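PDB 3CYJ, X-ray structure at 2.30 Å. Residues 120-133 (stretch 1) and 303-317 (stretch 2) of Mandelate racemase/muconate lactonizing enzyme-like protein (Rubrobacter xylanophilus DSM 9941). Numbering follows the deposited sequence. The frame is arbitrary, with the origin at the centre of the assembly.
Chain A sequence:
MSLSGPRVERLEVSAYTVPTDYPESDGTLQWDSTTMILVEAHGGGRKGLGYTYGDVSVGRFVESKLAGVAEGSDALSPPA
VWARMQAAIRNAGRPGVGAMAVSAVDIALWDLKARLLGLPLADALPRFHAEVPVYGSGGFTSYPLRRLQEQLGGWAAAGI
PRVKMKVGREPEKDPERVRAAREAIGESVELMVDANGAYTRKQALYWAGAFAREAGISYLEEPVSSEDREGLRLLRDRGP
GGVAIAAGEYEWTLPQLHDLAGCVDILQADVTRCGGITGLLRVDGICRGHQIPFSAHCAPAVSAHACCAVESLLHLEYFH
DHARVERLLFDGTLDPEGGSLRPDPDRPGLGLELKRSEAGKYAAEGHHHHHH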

# COMPACT_ATOMS: atom_id res chain seq x y z
N PRO A 120 39.05 -7.99 -28.09
CA PRO A 120 38.88 -7.06 -26.95
C PRO A 120 37.68 -7.51 -26.07
O PRO A 120 36.70 -8.06 -26.61
N LEU A 121 37.74 -7.33 -24.75
CA LEU A 121 36.66 -7.85 -23.90
C LEU A 121 35.29 -7.29 -24.31
O LEU A 121 34.31 -8.04 -24.41
N ALA A 122 35.25 -5.99 -24.60
CA ALA A 122 34.02 -5.35 -25.02
C ALA A 122 33.39 -6.07 -26.19
O ALA A 122 32.15 -6.22 -26.24
N ASP A 123 34.21 -6.60 -27.10
CA ASP A 123 33.70 -7.35 -28.26
C ASP A 123 33.26 -8.77 -27.94
O ASP A 123 32.47 -9.35 -28.70
N ALA A 124 33.75 -9.34 -26.84
CA ALA A 124 33.30 -10.68 -26.44
C ALA A 124 31.95 -10.66 -25.66
O ALA A 124 31.29 -11.69 -25.47
N LEU A 125 31.56 -9.48 -25.19
CA LEU A 125 30.29 -9.32 -24.49
C LEU A 125 29.25 -8.74 -25.46
O LEU A 125 29.63 -8.22 -26.52
N PRO A 126 27.95 -8.82 -25.11
CA PRO A 126 26.92 -8.13 -25.89
C PRO A 126 27.27 -6.66 -25.90
O PRO A 126 27.49 -6.07 -24.86
N ARG A 127 27.36 -6.03 -27.06
CA ARG A 127 27.91 -4.70 -27.05
C ARG A 127 26.91 -3.68 -27.58
O ARG A 127 26.42 -3.79 -28.71
N PHE A 128 26.63 -2.67 -26.74
CA PHE A 128 25.73 -1.56 -27.07
C PHE A 128 26.53 -0.32 -27.40
O PHE A 128 26.07 0.48 -28.20
N HIS A 129 27.69 -0.12 -26.77
CA HIS A 129 28.42 1.14 -26.89
C HIS A 129 29.83 0.95 -27.41
O HIS A 129 30.54 -0.03 -27.01
N ALA A 130 30.26 1.90 -28.27
CA ALA A 130 31.63 1.91 -28.82
C ALA A 130 32.63 2.48 -27.81
O ALA A 130 33.67 1.91 -27.57
N GLU A 131 32.32 3.64 -27.25
CA GLU A 131 33.00 4.09 -26.05
C GLU A 131 31.98 4.46 -24.96
O GLU A 131 30.78 4.44 -25.19
N VAL A 132 32.48 4.83 -23.77
CA VAL A 132 31.61 5.11 -22.62
C VAL A 132 32.02 6.38 -21.92
O VAL A 132 33.23 6.60 -21.68
N PRO A 133 31.04 7.23 -21.58
CA PRO A 133 31.36 8.49 -20.94
C PRO A 133 31.74 8.32 -19.46
O PRO A 133 31.27 7.37 -18.76
N SER A 303 35.76 -1.37 -15.90
CA SER A 303 34.47 -0.82 -16.20
C SER A 303 34.38 -0.31 -17.66
O SER A 303 33.33 -0.45 -18.27
N ALA A 304 35.47 0.26 -18.20
CA ALA A 304 35.52 0.66 -19.60
C ALA A 304 35.09 -0.46 -20.57
O ALA A 304 34.37 -0.19 -21.56
N HIS A 305 35.44 -1.71 -20.27
CA HIS A 305 34.93 -2.79 -21.13
C HIS A 305 33.53 -3.24 -20.76
O HIS A 305 32.63 -3.34 -21.63
N ALA A 306 33.34 -3.51 -19.46
CA ALA A 306 32.11 -4.09 -18.93
C ALA A 306 30.91 -3.20 -19.25
O ALA A 306 29.86 -3.69 -19.67
N CYS A 307 31.10 -1.89 -19.12
CA CYS A 307 30.02 -0.93 -19.31
C CYS A 307 29.58 -0.76 -20.76
O CYS A 307 28.55 -0.15 -21.02
N CYS A 308 30.36 -1.31 -21.71
CA CYS A 308 29.99 -1.23 -23.13
C CYS A 308 28.81 -2.15 -23.34
O CYS A 308 28.06 -2.06 -24.31
N ALA A 309 28.63 -3.03 -22.38
CA ALA A 309 27.58 -4.04 -22.53
C ALA A 309 26.25 -3.64 -21.87
O ALA A 309 25.28 -4.41 -21.88
N VAL A 310 26.23 -2.46 -21.24
CA VAL A 310 25.10 -2.00 -20.40
C VAL A 310 24.35 -0.89 -21.13
O VAL A 310 24.89 0.20 -21.31
N GLU A 311 23.16 -1.19 -21.63
CA GLU A 311 22.41 -0.20 -22.37
C GLU A 311 22.06 1.05 -21.54
O GLU A 311 22.17 2.21 -22.00
N SER A 312 21.63 0.81 -20.31
CA SER A 312 21.16 1.90 -19.45
C SER A 312 22.31 2.77 -18.86
O SER A 312 22.07 3.67 -18.06
N LEU A 313 23.54 2.53 -19.31
CA LEU A 313 24.69 3.36 -18.85
C LEU A 313 24.54 4.89 -19.05
O LEU A 313 24.34 5.38 -20.17
N LEU A 314 24.64 5.64 -17.95
CA LEU A 314 24.75 7.09 -18.00
C LEU A 314 26.23 7.46 -18.08
O LEU A 314 26.64 8.27 -18.92
N HIS A 315 27.02 6.91 -17.15
CA HIS A 315 28.46 7.17 -17.08
C HIS A 315 29.14 6.22 -16.12
O HIS A 315 28.48 5.49 -15.35
N LEU A 316 30.47 6.26 -16.18
CA LEU A 316 31.28 5.46 -15.27
C LEU A 316 32.18 6.41 -14.51
O LEU A 316 32.54 7.50 -15.01
N GLU A 317 32.49 6.02 -13.28
CA GLU A 317 33.30 6.81 -12.37
C GLU A 317 34.79 6.59 -12.65
O GLU A 317 35.31 5.46 -12.53

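Side-chain packing between residues 120-133 and 303-317, two stretches whose touching residues are at least 172 positions apart in sequence and that bury 905 Å² between them. Ser303 points away, and its OG is hydrogen-bonded elsewhere in the structure. Ala304 lies sideways and contributes chiefly its carbonyl, with O 4.0 Å from Val132 CG2. His305 (chi1 m, chi2 -96°) points toward the short helix 121-124 and meets its first turn: Ala122 N donates to His305 ND1 at 3.2 Å, near the plane of the imidazole. A backbone amide can only donate, so ND1 must be the acceptor and carry no proton. Ala306 turns its CB away, leaving its CA 4.4 Å from CD1 of Leu125 (m, t). Cys307 (m) is sideways; its CB lies 4.2 Å from Val132 CG1, while its O is 3.4 Å from His129 CD2, at the edge of that ring.

Cys308 (m) has the largest area covered by the other stretch. Its CB rests 4.1 Å from Ala122 CB and its SG 3.8 Å from Val132 CG1, and its carbonyl O accepts two successive amides, Phe128 N at 2.9 Å and His129 N at 3.2 Å. Arg127 passes close by, NE 4.0 Å from Cys308 CB, but its CB points away and its extended all-t chain serves its own stretch: NH1 forms a salt bridge with Asp123 OD2 at 2.8 Å, and NE donates to His129 O at 2.8 Å. The small side chain of Ala309 fits closely against the opposing backbone, CB 3.0 Å from Pro126 O and 4.1 Å from Leu125 CB.

Val310 (t) points away, yet its O receives His129 NE2 at 2.6 Å; this short bond places a proton on NE2 and anchors the inward-pointing imidazole (chi1 m, chi2 -65°) at the turn from Val310 to Leu313. Glu311 (t, t) lays its aliphatic portion over one face of Phe128 (chi1 m), with CB 3.6 Å from the ring centroid and almost on the ring normal, a CH-pi contact. Ser312 (p) points away, its OG bonded elsewhere.

Leu313 (t, p) points in, and its CD2 packs 3.5 Å from CG1 of Val132 (m) and 4.3 Å from Pro133 CD. Leu314 (t, p) turns away, but its O lies 3.4 Å from Pro133 CG. His315 (p) starts sideways and its end leads away. Leu316 (p, p) sets CD2 3.8 Å from Val132 CG2, while its N donates to Pro133 O at 2.9 Å. Glu317 (t, t) points away, both carboxylate oxygens bonded elsewhere.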

# COMPACT_ATOMS: atom_id res chain seq x y z
CB PRO A 120 38.55 -5.72 -27.62
CG PRO A 120 39.02 -5.88 -29.09
CD PRO A 120 38.81 -7.33 -29.40
CB LEU A 121 36.93 -7.58 -22.40
CG LEU A 121 35.88 -8.16 -21.44
CD1 LEU A 121 35.59 -9.59 -21.75
CD2 LEU A 121 36.28 -8.01 -19.96
CB ALA A 122 34.28 -3.92 -25.33
CB ASP A 123 34.73 -7.36 -29.40
CG ASP A 123 34.84 -6.00 -30.10
OD1 ASP A 123 35.99 -5.61 -30.44
OD2 ASP A 123 33.78 -5.31 -30.27
CB ALA A 124 34.39 -11.40 -25.62
CB LEU A 125 30.52 -8.34 -23.36
CG LEU A 125 31.47 -8.84 -22.25
CD1 LEU A 125 31.90 -7.72 -21.35
CD2 LEU A 125 30.76 -9.97 -21.48
CB PRO A 126 25.65 -8.35 -25.06
CG PRO A 126 25.89 -9.67 -24.40
CD PRO A 126 27.36 -9.57 -23.98
CB ARG A 127 29.25 -4.69 -27.81
CG ARG A 127 29.97 -3.34 -27.74
CD ARG A 127 31.41 -3.43 -28.23
NE ARG A 127 32.09 -2.18 -27.92
CZ ARG A 127 33.37 -1.94 -28.20
NH1 ARG A 127 34.08 -2.88 -28.83
NH2 ARG A 127 33.94 -0.76 -27.88
CB PHE A 128 24.83 -1.19 -25.86
CG PHE A 128 23.67 -2.16 -25.60
CD1 PHE A 128 22.46 -2.04 -26.31
CD2 PHE A 128 23.79 -3.14 -24.67
CE1 PHE A 128 21.41 -2.92 -26.08
CE2 PHE A 128 22.74 -4.06 -24.41
CZ PHE A 128 21.55 -3.94 -25.12
CB HIS A 129 28.52 1.88 -25.54
CG HIS A 129 27.23 1.92 -24.76
ND1 HIS A 129 26.10 2.59 -25.21
CD2 HIS A 129 26.89 1.35 -23.58
CE1 HIS A 129 25.13 2.44 -24.33
NE2 HIS A 129 25.58 1.68 -23.34
CB ALA A 130 31.67 2.72 -30.11
CB GLU A 131 33.92 5.27 -26.36
CG GLU A 131 33.24 6.41 -27.09
CD GLU A 131 34.17 7.61 -27.20
OE1 GLU A 131 35.40 7.43 -27.09
OE2 GLU A 131 33.67 8.74 -27.37
CB VAL A 132 31.62 3.93 -21.60
CG1 VAL A 132 30.97 2.73 -22.19
CG2 VAL A 132 33.04 3.58 -21.14
CB PRO A 133 30.09 9.29 -21.12
CG PRO A 133 29.00 8.30 -21.36
CD PRO A 133 29.61 7.09 -21.91
CB SER A 303 34.12 0.28 -15.19
OG SER A 303 34.02 -0.26 -13.89
CB ALA A 304 36.90 1.19 -19.96
CB HIS A 305 35.88 -3.96 -21.15
CG HIS A 305 37.15 -3.68 -21.88
ND1 HIS A 305 37.34 -4.02 -23.21
CD2 HIS A 305 38.28 -3.02 -21.49
CE1 HIS A 305 38.54 -3.60 -23.59
NE2 HIS A 305 39.12 -2.99 -22.57
CB ALA A 306 32.23 -4.36 -17.42
CB CYS A 307 30.45 0.40 -18.74
SG CYS A 307 30.24 0.52 -16.96
CB CYS A 308 31.17 -1.58 -24.04
SG CYS A 308 32.37 -0.17 -24.17
CB ALA A 309 28.06 -5.36 -21.97
CB VAL A 310 25.62 -1.54 -18.97
CG1 VAL A 310 24.50 -0.97 -18.07
CG2 VAL A 310 26.32 -2.71 -18.28
CB GLU A 311 21.12 -0.80 -22.94
CG GLU A 311 20.57 0.18 -23.98
CD GLU A 311 19.23 -0.22 -24.55
OE1 GLU A 311 18.64 -1.22 -24.04
OE2 GLU A 311 18.78 0.50 -25.48
CB SER A 312 20.21 1.35 -18.36
OG SER A 312 20.83 0.29 -17.70
CB LEU A 313 26.00 2.88 -19.48
CG LEU A 313 27.24 3.60 -18.96
CD1 LEU A 313 27.74 3.10 -17.59
CD2 LEU A 313 28.32 3.51 -19.98
CB LEU A 314 24.17 7.70 -16.74
CG LEU A 314 23.95 9.21 -16.73
CD1 LEU A 314 23.15 9.64 -17.94
CD2 LEU A 314 23.25 9.62 -15.44
CB HIS A 315 28.80 8.61 -16.67
CG HIS A 315 27.93 9.18 -15.59
ND1 HIS A 315 27.71 8.55 -14.38
CD2 HIS A 315 27.27 10.37 -15.51
CE1 HIS A 315 26.94 9.30 -13.62
NE2 HIS A 315 26.65 10.41 -14.28
CB LEU A 316 32.05 4.33 -16.02
CG LEU A 316 33.41 4.53 -16.72
CD1 LEU A 316 34.60 5.10 -15.86
CD2 LEU A 316 33.86 3.24 -17.41
CB GLU A 317 33.04 6.41 -10.92
CG GLU A 317 33.90 7.16 -9.94
CD GLU A 317 33.71 6.69 -8.54
OE1 GLU A 317 33.45 5.47 -8.33
OE2 GLU A 317 33.83 7.55 -7.66